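Local coordinates for protein 2-dehydro-3-deoxyphosphogluconate aldolase (Vibrio fischeri, PDB 3NZR) that belongs to the KDGP aldolase family of the TIM-barrel clan and is built as a dimer around a parallel beta-alpha core, at residues M56-Y59 with S60-T63; V23-A26 with A27-D31; G133-S136 with S137-E140; V82-I85 with S86-V89. All coordinates share one frame; numbering follows the deposited sequence.

Interaction 1 (M56-Y59 with S60-T63)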
HETATM    1  N   MSE A  56     -22.572 -10.075   8.662  1.00 37.67           N
HETATM    2  CA  MSE A  56     -22.648  -8.861   7.870  1.00 40.40           C
HETATM    3  C   MSE A  56     -23.629  -8.917   6.717  1.00 41.23           C
HETATM    4  O   MSE A  56     -24.216  -7.912   6.400  1.00 40.67           O
HETATM    5  CB  MSE A  56     -21.274  -8.393   7.438  1.00 42.71           C
HETATM    6  CG  MSE A  56     -20.670  -7.688   8.592  1.00 44.53           C
HETATM    7 SE   MSE A  56     -18.876  -7.173   8.171  0.80 58.57          SE
HETATM    8  CE  MSE A  56     -18.083  -7.061   9.978  1.00 51.20           C
ATOM      9  N   LYS A  57     -23.860 -10.092   6.156  1.00 43.39           N
ATOM     10  CA  LYS A  57     -24.864 -10.223   5.131  1.00 45.58           C
ATOM     11  C   LYS A  57     -26.252  -9.848   5.648  1.00 43.32           C
ATOM     12  O   LYS A  57     -27.040  -9.229   4.947  1.00 42.75           O
ATOM     13  CB  LYS A  57     -24.852 -11.623   4.556  1.00 50.22           C
ATOM     14  CG  LYS A  57     -23.661 -11.878   3.557  1.00 57.09           C
ATOM     15  CD  LYS A  57     -23.793 -13.223   2.803  1.00 66.01           C
ATOM     16  CE  LYS A  57     -24.077 -14.411   3.740  1.00 68.48           C
ATOM     17  NZ  LYS A  57     -24.228 -15.717   3.038  1.00 75.15           N
ATOM     18  N   LYS A  58     -26.556 -10.166   6.887  1.00 41.60           N
ATOM     19  CA  LYS A  58     -27.880  -9.771   7.429  1.00 41.11           C
ATOM     20  C   LYS A  58     -28.002  -8.277   7.571  1.00 38.49           C
ATOM     21  O   LYS A  58     -29.083  -7.715   7.438  1.00 39.17           O
ATOM     22  CB  LYS A  58     -28.144 -10.409   8.783  1.00 42.24           C
ATOM     23  CG  LYS A  58     -28.357 -11.864   8.666  1.00 47.36           C
ATOM     24  CD  LYS A  58     -28.088 -12.612   9.961  1.00 51.04           C
ATOM     25  CE  LYS A  58     -28.439 -14.108   9.769  1.00 56.12           C
ATOM     26  NZ  LYS A  58     -27.637 -14.922  10.667  1.00 56.68           N
ATOM     27  N   TYR A  59     -26.913  -7.605   7.892  1.00 35.50           N
ATOM     28  CA  TYR A  59     -26.994  -6.151   7.958  1.00 35.70           C
ATOM     29  C   TYR A  59     -27.183  -5.572   6.533  1.00 36.57           C
ATOM     30  O   TYR A  59     -27.881  -4.592   6.323  1.00 36.53           O
ATOM     31  CB  TYR A  59     -25.726  -5.587   8.587  1.00 34.69           C
ATOM     32  CG  TYR A  59     -25.627  -5.796  10.072  1.00 34.27           C
ATOM     33  CD1 TYR A  59     -26.053  -4.822  10.937  1.00 33.01           C
ATOM     34  CD2 TYR A  59     -25.078  -6.941  10.606  1.00 30.59           C
ATOM     35  CE1 TYR A  59     -25.959  -4.963  12.301  1.00 34.20           C
ATOM     36  CE2 TYR A  59     -24.966  -7.098  11.989  1.00 32.43           C
ATOM     37  CZ  TYR A  59     -25.426  -6.078  12.839  1.00 33.72           C
ATOM     38  OH  TYR A  59     -25.378  -6.179  14.225  1.00 35.96           O
ATOM     39  N   SER A  60     -26.494  -6.161   5.560  1.00 37.70           N
ATOM     40  CA  SER A  60     -26.634  -5.712   4.181  1.00 40.02           C
ATOM     41  C   SER A  60     -28.137  -5.819   3.693  1.00 40.49           C
ATOM     42  O   SER A  60     -28.647  -4.945   3.012  1.00 39.60           O
ATOM     43  CB  SER A  60     -25.690  -6.495   3.277  1.00 42.34           C
ATOM     44  OG  SER A  60     -25.971  -6.148   1.953  1.00 46.06           O
ATOM     45  N   GLU A  61     -28.831  -6.866   4.107  1.00 40.83           N
ATOM     46  CA  GLU A  61     -30.235  -7.058   3.707  1.00 43.30           C
ATOM     47  C   GLU A  61     -31.177  -5.948   4.129  1.00 42.08           C
ATOM     48  O   GLU A  61     -32.089  -5.588   3.390  1.00 43.04           O
ATOM     49  CB  GLU A  61     -30.783  -8.354   4.274  1.00 46.24           C
ATOM     50  CG  GLU A  61     -30.037  -9.554   3.792  1.00 51.47           C
ATOM     51  CD  GLU A  61     -30.803 -10.837   4.047  1.00 59.86           C
ATOM     52  OE1 GLU A  61     -30.935 -11.235   5.238  1.00 61.93           O
ATOM     53  OE2 GLU A  61     -31.267 -11.435   3.042  1.00 66.15           O
ATOM     54  N   VAL A  62     -30.984  -5.420   5.322  1.00 39.41           N
ATOM     55  CA  VAL A  62     -31.895  -4.426   5.852  1.00 39.27           C
ATOM     56  C   VAL A  62     -31.458  -3.011   5.551  1.00 37.58           C
ATOM     57  O   VAL A  62     -32.088  -2.066   5.995  1.00 38.34           O
ATOM     58  CB  VAL A  62     -32.095  -4.630   7.362  1.00 39.79           C
ATOM     59  CG1 VAL A  62     -32.699  -6.058   7.614  1.00 42.80           C
ATOM     60  CG2 VAL A  62     -30.784  -4.409   8.136  1.00 38.27           C
ATOM     61  N   THR A  63     -30.364  -2.854   4.817  1.00 34.76           N
ATOM     62  CA  THR A  63     -29.818  -1.545   4.557  1.00 33.22           C
ATOM     63  C   THR A  63     -29.453  -1.323   3.097  1.00 33.45           C
ATOM     64  O   THR A  63     -28.724  -0.396   2.809  1.00 31.13           O
ATOM     65  CB  THR A  63     -28.470  -1.329   5.332  1.00 32.68           C
ATOM     66  OG1 THR A  63     -27.493  -2.218   4.801  1.00 28.08           O
ATOM     67  CG2 THR A  63     -28.618  -1.539   6.847  1.00 28.97           C
TER
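Thr63 turns its hydroxyl back on Tyr59: OG1 donates to Tyr59 O over 2.8 Å, reaching the oxygen about 32° off the carbonyl plane. With chi1 at 66°, OG1 stands between the backbone N and the carbonyl carbon of Thr63, which faces it toward the preceding turn and leaves CG2 3.2 Å from Tyr59 O as well. The same oxygen takes a weak bond from Val62 N at 3.4 Å, so a hydroxyl and a weakly bound amide share one acceptor. One turn earlier the pattern is regular. Ser60 N reaches Met56 O, the donor lying in the carbonyl plane, and Glu61 N bonds to Lys57 O at 3.1 Å. Helix 49-61, which runs out in this region, is the crossover helix of the beta-alpha-beta unit that leads from strand 37-42 to strand 67-70. The hydroxyl of Ser60 has its partner beyond the turn, in a hydrogen bond with Asn65 OD1. Glu61 lays its aliphatic part over the backbone, CG resting 3.2 Å from Lys57 O. Val62 does likewise with one branch, CG2 being 3.4 Å from Tyr59 O. On the buried side, the Tyr59 ring packs against Val23 and Ala26 of helix 23-32, while the selenomethionine Met56 reaches Val41 of strand 37-42.

Interaction 2 (V23-A26 with A27-D31)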
ATOM      1  N   VAL A  23     -28.902  -5.988  14.014  1.00 28.86           N
ATOM      2  CA  VAL A  23     -29.552  -5.927  12.720  1.00 31.03           C
ATOM      3  C   VAL A  23     -30.795  -5.049  12.766  1.00 30.90           C
ATOM      4  O   VAL A  23     -31.071  -4.334  11.809  1.00 31.61           O
ATOM      5  CB  VAL A  23     -29.920  -7.357  12.203  1.00 31.92           C
ATOM      6  CG1 VAL A  23     -30.905  -7.306  11.016  1.00 35.56           C
ATOM      7  CG2 VAL A  23     -28.674  -8.019  11.775  1.00 33.30           C
ATOM      8  N   ASP A  24     -31.535  -5.098  13.859  1.00 30.58           N
ATOM      9  CA  ASP A  24     -32.797  -4.338  13.972  1.00 33.12           C
ATOM     10  C   ASP A  24     -32.498  -2.828  14.124  1.00 31.03           C
ATOM     11  O   ASP A  24     -33.185  -1.927  13.551  1.00 29.79           O
ATOM     12  CB  ASP A  24     -33.604  -4.841  15.175  1.00 35.36           C
ATOM     13  CG  ASP A  24     -34.984  -4.175  15.284  1.00 43.33           C
ATOM     14  OD1 ASP A  24     -35.720  -4.142  14.268  1.00 47.20           O
ATOM     15  OD2 ASP A  24     -35.315  -3.658  16.385  1.00 51.04           O
ATOM     16  N   ASN A  25     -31.432  -2.561  14.872  1.00 28.29           N
ATOM     17  CA  ASN A  25     -30.961  -1.202  15.029  1.00 26.36           C
ATOM     18  C   ASN A  25     -30.587  -0.653  13.656  1.00 25.12           C
ATOM     19  O   ASN A  25     -30.896   0.500  13.345  1.00 23.44           O
ATOM     20  CB  ASN A  25     -29.805  -1.186  16.021  1.00 25.45           C
ATOM     21  CG  ASN A  25     -29.351   0.211  16.417  1.00 25.56           C
ATOM     22  OD1 ASN A  25     -28.145   0.432  16.609  1.00 21.73           O
ATOM     23  ND2 ASN A  25     -30.286   1.114  16.637  1.00 22.44           N
ATOM     24  N   ALA A  26     -29.869  -1.465  12.874  1.00 24.58           N
ATOM     25  CA  ALA A  26     -29.482  -1.074  11.518  1.00 24.02           C
ATOM     26  C   ALA A  26     -30.667  -0.664  10.617  1.00 25.18           C
ATOM     27  O   ALA A  26     -30.605   0.369   9.955  1.00 23.54           O
ATOM     28  CB  ALA A  26     -28.694  -2.155  10.837  1.00 23.77           C
ATOM     29  N   ALA A  27     -31.720  -1.470  10.608  1.00 27.94           N
ATOM     30  CA  ALA A  27     -32.996  -1.114   9.936  1.00 29.24           C
ATOM     31  C   ALA A  27     -33.511   0.247  10.367  1.00 30.20           C
ATOM     32  O   ALA A  27     -33.878   1.084   9.511  1.00 28.42           O
ATOM     33  CB  ALA A  27     -34.062  -2.189  10.197  1.00 30.40           C
ATOM     34  N   ASP A  28     -33.551   0.474  11.699  1.00 30.44           N
ATOM     35  CA  ASP A  28     -34.057   1.751  12.232  1.00 31.35           C
ATOM     36  C   ASP A  28     -33.160   2.906  11.823  1.00 28.78           C
ATOM     37  O   ASP A  28     -33.627   3.970  11.503  1.00 28.13           O
ATOM     38  CB  ASP A  28     -34.205   1.738  13.782  1.00 32.64           C
ATOM     39  CG  ASP A  28     -35.284   0.733  14.295  1.00 38.40           C
ATOM     40  OD1 ASP A  28     -35.966   0.063  13.472  1.00 42.78           O
ATOM     41  OD2 ASP A  28     -35.412   0.609  15.549  1.00 39.22           O
ATOM     42  N   ILE A  29     -31.843   2.663  11.820  1.00 26.29           N
ATOM     43  CA  ILE A  29     -30.895   3.709  11.473  1.00 23.17           C
ATOM     44  C   ILE A  29     -31.070   4.085  10.021  1.00 23.14           C
ATOM     45  O   ILE A  29     -31.122   5.268   9.693  1.00 22.90           O
ATOM     46  CB  ILE A  29     -29.437   3.239  11.717  1.00 20.98           C
ATOM     47  CG1 ILE A  29     -29.120   3.208  13.217  1.00 21.49           C
ATOM     48  CG2 ILE A  29     -28.433   4.100  10.894  1.00 19.13           C
ATOM     49  CD1 ILE A  29     -27.870   2.269  13.508  1.00 18.70           C
ATOM     50  N   TYR A  30     -31.220   3.085   9.178  1.00 23.52           N
ATOM     51  CA  TYR A  30     -31.378   3.296   7.713  1.00 28.24           C
ATOM     52  C   TYR A  30     -32.649   4.129   7.396  1.00 29.55           C
ATOM     53  O   TYR A  30     -32.577   5.144   6.687  1.00 30.39           O
ATOM     54  CB  TYR A  30     -31.411   1.954   6.988  1.00 29.94           C
ATOM     55  CG  TYR A  30     -31.361   2.064   5.490  1.00 36.06           C
ATOM     56  CD1 TYR A  30     -30.154   2.259   4.818  1.00 40.41           C
ATOM     57  CD2 TYR A  30     -32.517   1.987   4.743  1.00 40.92           C
ATOM     58  CE1 TYR A  30     -30.127   2.372   3.422  1.00 44.92           C
ATOM     59  CE2 TYR A  30     -32.496   2.079   3.375  1.00 44.84           C
ATOM     60  CZ  TYR A  30     -31.309   2.259   2.710  1.00 46.34           C
ATOM     61  OH  TYR A  30     -31.339   2.373   1.325  1.00 53.90           O
ATOM     62  N   ASP A  31     -33.755   3.769   8.023  1.00 31.19           N
ATOM     63  CA  ASP A  31     -35.011   4.557   7.903  1.00 34.43           C
ATOM     64  C   ASP A  31     -34.846   6.003   8.410  1.00 32.38           C
ATOM     65  O   ASP A  31     -35.206   6.956   7.744  1.00 32.09           O
ATOM     66  CB  ASP A  31     -36.136   3.912   8.692  1.00 37.19           C
ATOM     67  CG  ASP A  31     -36.566   2.530   8.138  1.00 45.28           C
ATOM     68  OD1 ASP A  31     -36.295   2.232   6.937  1.00 54.63           O
ATOM     69  OD2 ASP A  31     -37.190   1.732   8.903  1.00 52.38           O
TER
HETATM   70  O   HOH W   1     -33.095   0.603  17.130  1.00 29.45           O
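The carboxamide of Asn25 has the methyl CD1 of Ile29 over one face, 3.6 Å from OD1 and 3.9 Å from CG, so an aliphatic tip rests on the amide from one turn on. The polar partners are at the two ends of this flat group: OD1 accepts from Gly21 N, while ND2 donates to Thr231 O and, over 2.9 Å, to a water. That water in turn donates to Asp28 OD2 at 2.8 Å, joining amide and carboxylate across the turn. Three polar partners thus fix the rotation of the amide; with CG anti to the backbone N (chi1 -172°), OD1 is placed where it accepts from Gly21 N. The second carboxylate oxygen, Asp28 OD1, is 4.3 Å from Asp24 OD1, a pair of like charges that would repel, probably offset in part by their place near the N-terminal end of the helix. Beneath these groups the backbone is regular alpha-helix. Ile29 N bonds to Asn25 O at 2.8 Å, and Tyr30 N to Ala26 O at 2.9 Å; the CG1 of Ile29 also sits 3.2 Å from Asn25 O. The phenol of Tyr30 leaves the turn to bond Asn64 through its OH. Helix 23-32 is the crossover between strands 16-19 and 37-42: Ala26 and Ile29 pack on Val39, Ile29 also on Val37, Val23 meets Lys58 of helix 49-61, and Ile29 touches Thr231 of strand 230-231.

Interaction 3 (G133-S136 with S137-E140)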
ATOM      1  N   GLY A 133      -0.277   1.028  10.416  1.00 16.46           N
ATOM      2  CA  GLY A 133      -0.499  -0.392  10.230  1.00 16.78           C
ATOM      3  C   GLY A 133       0.009  -1.265  11.381  1.00 18.04           C
ATOM      4  O   GLY A 133       0.485  -0.770  12.357  1.00 19.04           O
ATOM      5  N   PRO A 134      -0.133  -2.587  11.263  1.00 17.57           N
ATOM      6  CA  PRO A 134       0.098  -3.414  12.372  1.00 19.43           C
ATOM      7  C   PRO A 134       1.542  -3.314  12.919  1.00 20.18           C
ATOM      8  O   PRO A 134       1.705  -3.025  14.093  1.00 24.23           O
ATOM      9  CB  PRO A 134      -0.177  -4.830  11.841  1.00 18.74           C
ATOM     10  CG  PRO A 134      -0.981  -4.684  10.697  1.00 17.99           C
ATOM     11  CD  PRO A 134      -0.759  -3.308  10.161  1.00 17.59           C
ATOM     12  N   LEU A 135       2.550  -3.538  12.111  1.00 19.63           N
ATOM     13  CA  LEU A 135       3.932  -3.355  12.568  1.00 21.09           C
ATOM     14  C   LEU A 135       4.345  -1.880  12.621  1.00 19.36           C
ATOM     15  O   LEU A 135       5.022  -1.493  13.535  1.00 20.83           O
ATOM     16  CB  LEU A 135       4.940  -4.128  11.722  1.00 19.40           C
ATOM     17  CG  LEU A 135       4.723  -5.646  11.653  1.00 25.75           C
ATOM     18  CD1 LEU A 135       5.502  -6.216  10.504  1.00 23.28           C
ATOM     19  CD2 LEU A 135       5.110  -6.381  12.930  1.00 27.62           C
ATOM     20  N   SER A 136       3.932  -1.074  11.644  1.00 18.45           N
ATOM     21  CA  SER A 136       4.379   0.310  11.537  1.00 17.56           C
ATOM     22  C   SER A 136       3.862   1.218  12.687  1.00 19.77           C
ATOM     23  O   SER A 136       4.494   2.208  13.067  1.00 19.06           O
ATOM     24  CB  SER A 136       4.047   0.833  10.147  1.00 17.56           C
ATOM     25  OG  SER A 136       2.647   0.760   9.845  1.00 14.82           O
ATOM     26  N   SER A 137       2.705   0.871  13.237  1.00 18.86           N
ATOM     27  CA  SER A 137       2.188   1.577  14.423  1.00 19.22           C
ATOM     28  C   SER A 137       3.066   1.469  15.654  1.00 22.15           C
ATOM     29  O   SER A 137       2.900   2.251  16.558  1.00 21.70           O
ATOM     30  CB  SER A 137       0.776   1.072  14.787  1.00 19.50           C
ATOM     31  OG  SER A 137       0.767  -0.323  15.094  1.00 17.03           O
ATOM     32  N   ARG A 138       3.889   0.444  15.702  1.00 23.81           N
ATOM     33  CA  ARG A 138       4.869   0.243  16.745  1.00 27.43           C
ATOM     34  C   ARG A 138       6.237   0.852  16.456  1.00 29.95           C
ATOM     35  O   ARG A 138       7.098   0.771  17.269  1.00 31.92           O
ATOM     36  CB  ARG A 138       5.091  -1.235  16.969  1.00 27.99           C
ATOM     37  CG  ARG A 138       4.009  -1.976  17.576  1.00 32.94           C
ATOM     38  CD  ARG A 138       4.611  -3.199  18.211  1.00 39.17           C
ATOM     39  NE  ARG A 138       4.798  -4.234  17.256  1.00 42.77           N
ATOM     40  CZ  ARG A 138       5.943  -4.814  16.953  1.00 39.65           C
ATOM     41  NH1 ARG A 138       5.910  -5.735  16.053  1.00 35.82           N
ATOM     42  NH2 ARG A 138       7.070  -4.512  17.571  1.00 39.83           N
ATOM     43  N   SER A 139       6.429   1.405  15.281  1.00 28.24           N
ATOM     44  CA  SER A 139       7.704   1.973  14.851  1.00 30.46           C
ATOM     45  C   SER A 139       7.688   3.489  15.045  1.00 29.43           C
ATOM     46  O   SER A 139       6.630   4.074  15.269  1.00 27.51           O
ATOM     47  CB  SER A 139       7.949   1.704  13.335  1.00 29.61           C
ATOM     48  OG  SER A 139       7.852   0.317  13.033  1.00 33.69           O
ATOM     49  N   GLU A 140       8.852   4.122  14.913  1.00 29.57           N
ATOM     50  CA  GLU A 140       8.959   5.597  14.926  1.00 30.05           C
ATOM     51  C   GLU A 140       7.990   6.208  13.915  1.00 28.51           C
ATOM     52  O   GLU A 140       7.826   5.653  12.813  1.00 27.58           O
ATOM     53  CB  GLU A 140      10.408   5.985  14.579  1.00 32.82           C
ATOM     54  CG  GLU A 140      10.670   7.487  14.586  1.00 36.45           C
ATOM     55  CD  GLU A 140      12.158   7.868  14.403  1.00 43.57           C
ATOM     56  OE1 GLU A 140      13.020   6.938  14.217  1.00 44.72           O
ATOM     57  OE2 GLU A 140      12.432   9.113  14.411  1.00 43.68           O
TER
HETATM   58  O   HOH W   2       7.449  -2.570  14.358  1.00 36.73           O
HETATM   59  O   HOH W   3       4.021   4.809  13.954  1.00 26.14           O
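Ser137 bends back over Gly133 by both its amide and its hydroxyl. Among the hydrogen bonds, Ser137 N donates to Gly133 O at 2.9 Å, and OG lies 2.8 Å from that oxygen and 3.0 Å from Pro134 O; its one proton has both carbonyls in reach, and which takes it is not settled. A chi1 of 61° holds OG between the backbone N and carbonyl carbon of Ser137, where both carbonyls are within range. Two further amides each reach back three residues: Arg138 N to Leu135 O at 3.1 Å, and Ser139 N to Ser136 O at 3.0 Å. In both, the donor stands above the carbonyl plane, 53° out of it in the first and 70° in the second, consistent with the tight winding. Within the first half, Gly133 N donates to Ser136 OG.

Water extends this set, for one molecule donates to Leu135 O at 2.8 Å and is also hydrogen-bonded to Ser139 OG, bridging the turn. Leu135 and Arg138 run side by side in the same direction, in van der Waals contact: the leucine methyl CD2 meets the guanidinium obliquely, 3.3 Å from NH1.

The hydrogen bonds to the second subunit use backbone atoms: Leu135 N and Ser136 N both bond the carboxylate of Asp155 of that subunit, and Glu140 O accepts from its Thr148. Ser136 also packs on its Met152. The arrangement is a short 3-10 turn at 136-138, with i to i+3 bonds from Arg138 and Ser139, preceded by one i to i+4 bond from Ser137 N; it lies in the connection between strands 127-129 and 143-145 and contributes to the dimer interface.

Interaction 4 (V82-I85 with S86-V89)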
ATOM      1  N   VAL A  82     -10.279  -7.364   7.892  1.00 17.14           N
ATOM      2  CA  VAL A  82     -11.186  -6.512   7.192  1.00 13.34           C
ATOM      3  C   VAL A  82     -11.094  -6.694   5.706  1.00 13.71           C
ATOM      4  O   VAL A  82     -12.103  -6.706   5.078  1.00 13.53           O
ATOM      5  CB  VAL A  82     -10.971  -4.994   7.608  1.00 13.82           C
ATOM      6  CG1 VAL A  82     -11.715  -4.094   6.582  1.00 15.18           C
ATOM      7  CG2 VAL A  82     -11.457  -4.779   9.041  1.00 16.24           C
ATOM      8  N   SER A  83      -9.896  -6.881   5.111  1.00 12.93           N
ATOM      9  CA  SER A  83      -9.750  -7.061   3.751  1.00 13.95           C
ATOM     10  C   SER A  83     -10.393  -8.363   3.350  1.00 15.68           C
ATOM     11  O   SER A  83     -11.126  -8.366   2.347  1.00 16.46           O
ATOM     12  CB  SER A  83      -8.259  -7.142   3.366  1.00 16.45           C
ATOM     13  OG  SER A  83      -7.560  -5.885   3.493  1.00 16.01           O
ATOM     14  N   LEU A  84     -10.143  -9.453   4.076  1.00 16.68           N
ATOM     15  CA  LEU A  84     -10.689 -10.777   3.697  1.00 17.68           C
ATOM     16  C   LEU A  84     -12.217 -10.777   3.869  1.00 18.97           C
ATOM     17  O   LEU A  84     -12.948 -11.290   3.054  1.00 21.79           O
ATOM     18  CB  LEU A  84     -10.130 -11.866   4.595  1.00 19.41           C
ATOM     19  CG  LEU A  84      -8.648 -12.106   4.388  1.00 24.73           C
ATOM     20  CD1 LEU A  84      -8.130 -13.074   5.448  1.00 31.51           C
ATOM     21  CD2 LEU A  84      -8.438 -12.710   3.019  1.00 30.44           C
ATOM     22  N   ILE A  85     -12.712 -10.194   4.947  1.00 19.08           N
ATOM     23  CA  ILE A  85     -14.193 -10.010   5.085  1.00 19.75           C
ATOM     24  C   ILE A  85     -14.824  -9.231   3.926  1.00 19.35           C
ATOM     25  O   ILE A  85     -15.870  -9.635   3.366  1.00 22.89           O
ATOM     26  CB  ILE A  85     -14.505  -9.287   6.405  1.00 21.09           C
ATOM     27  CG1 ILE A  85     -14.210 -10.203   7.599  1.00 25.64           C
ATOM     28  CG2 ILE A  85     -15.990  -8.812   6.480  1.00 21.44           C
ATOM     29  CD1 ILE A  85     -14.245  -9.456   8.922  1.00 22.71           C
ATOM     30  N   SER A  86     -14.252  -8.089   3.576  1.00 21.15           N
ATOM     31  CA  SER A  86     -14.796  -7.247   2.540  1.00 19.35           C
ATOM     32  C   SER A  86     -14.797  -7.939   1.177  1.00 20.89           C
ATOM     33  O   SER A  86     -15.684  -7.755   0.358  1.00 21.74           O
ATOM     34  CB  SER A  86     -14.047  -5.901   2.484  1.00 17.97           C
ATOM     35  OG  SER A  86     -14.099  -5.221   3.762  1.00 17.12           O
ATOM     36  N   GLN A  87     -13.766  -8.731   0.899  1.00 24.39           N
ATOM     37  CA  GLN A  87     -13.726  -9.531  -0.294  1.00 26.45           C
ATOM     38  C   GLN A  87     -15.061 -10.267  -0.463  1.00 28.80           C
ATOM     39  O   GLN A  87     -15.625 -10.216  -1.552  1.00 31.42           O
ATOM     40  CB  GLN A  87     -12.579 -10.527  -0.252  1.00 26.91           C
ATOM     41  CG  GLN A  87     -12.470 -11.433  -1.503  1.00 31.18           C
ATOM     42  CD  GLN A  87     -11.162 -12.178  -1.552  1.00 33.76           C
ATOM     43  OE1 GLN A  87     -10.639 -12.580  -0.529  1.00 35.54           O
ATOM     44  NE2 GLN A  87     -10.618 -12.358  -2.743  1.00 38.43           N
ATOM     45  N   HIS A  88     -15.545 -10.927   0.581  1.00 29.77           N
ATOM     46  CA  HIS A  88     -16.783 -11.739   0.489  1.00 33.16           C
ATOM     47  C   HIS A  88     -18.036 -10.943   0.722  1.00 32.01           C
ATOM     48  O   HIS A  88     -19.042 -11.208   0.108  1.00 33.26           O
ATOM     49  CB  HIS A  88     -16.731 -12.887   1.465  1.00 34.52           C
ATOM     50  CG  HIS A  88     -15.601 -13.802   1.205  1.00 41.65           C
ATOM     51  ND1 HIS A  88     -14.847 -14.359   2.214  1.00 48.26           N
ATOM     52  CD2 HIS A  88     -15.077 -14.254   0.038  1.00 48.19           C
ATOM     53  CE1 HIS A  88     -13.915 -15.136   1.673  1.00 52.05           C
ATOM     54  NE2 HIS A  88     -14.032 -15.087   0.355  1.00 49.18           N
ATOM     55  N   VAL A  89     -17.982  -9.934   1.576  1.00 30.49           N
ATOM     56  CA  VAL A  89     -19.172  -9.101   1.828  1.00 29.73           C
ATOM     57  C   VAL A  89     -19.498  -8.108   0.667  1.00 29.05           C
ATOM     58  O   VAL A  89     -20.684  -7.800   0.422  1.00 31.21           O
ATOM     59  CB  VAL A  89     -18.984  -8.317   3.132  1.00 30.82           C
ATOM     60  CG1 VAL A  89     -19.960  -7.168   3.223  1.00 30.66           C
ATOM     61  CG2 VAL A  89     -19.094  -9.239   4.343  1.00 31.13           C
TER
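A chi1 of -57° sets Ser86 OG beside its own backbone N and opposite its carbonyl carbon, which returns the hydroxyl to the preceding turn, 2.8 Å from Val82 O. Ser86 N donates to the same oxygen at 3.0 Å, and the two donors arrive from opposite faces of the carbonyl plane. In Ile85, chi1 of -70° carries CG2 opposite the backbone N, where it runs alongside CG2 of Val89 at 3.8 Å. These two side chains point the same way and meet branch to branch. Below them Val89 N bonds to Ile85 O at 2.8 Å, a carbonyl that also receives a weak bond from His88 N. Gln87 N completes the regular pattern with Ser83 O, while the hydroxyl of Ser83 pairs with Ser104 of helix 101-108. Helix 79-89 is the crossover between strands 67-70 and 93-94, with Val82, Ile85 and Ser86 on Val69, and Ile85 and Val89 on Met56 of helix 49-61. Because the buried Ser86 hydroxyl donates to a carbonyl of its own helix, its polarity is met locally and the serine can face the sheet among aliphatic neighbours.

From the N terminus, interaction 2 comes first, then interaction 1, interaction 4 and interaction 3. Each is local, holding about two turns of chain and closing no long loop, and they follow in series, none enclosing or crossing another. The first three occupy successive crossover helices of the parallel sheet, in the order of the strands they connect. Interaction 1 is the middle member: it touches interaction 2 through Tyr59, Val62 and Thr63, and interaction 4 through Met56, whereas interactions 2 and 4 stay about 12 Å apart at their nearest atoms. Interaction 3 stands apart, about 10 Å from interaction 4 at the closest atoms, and ties the connection between two antiparallel strands to the second subunit.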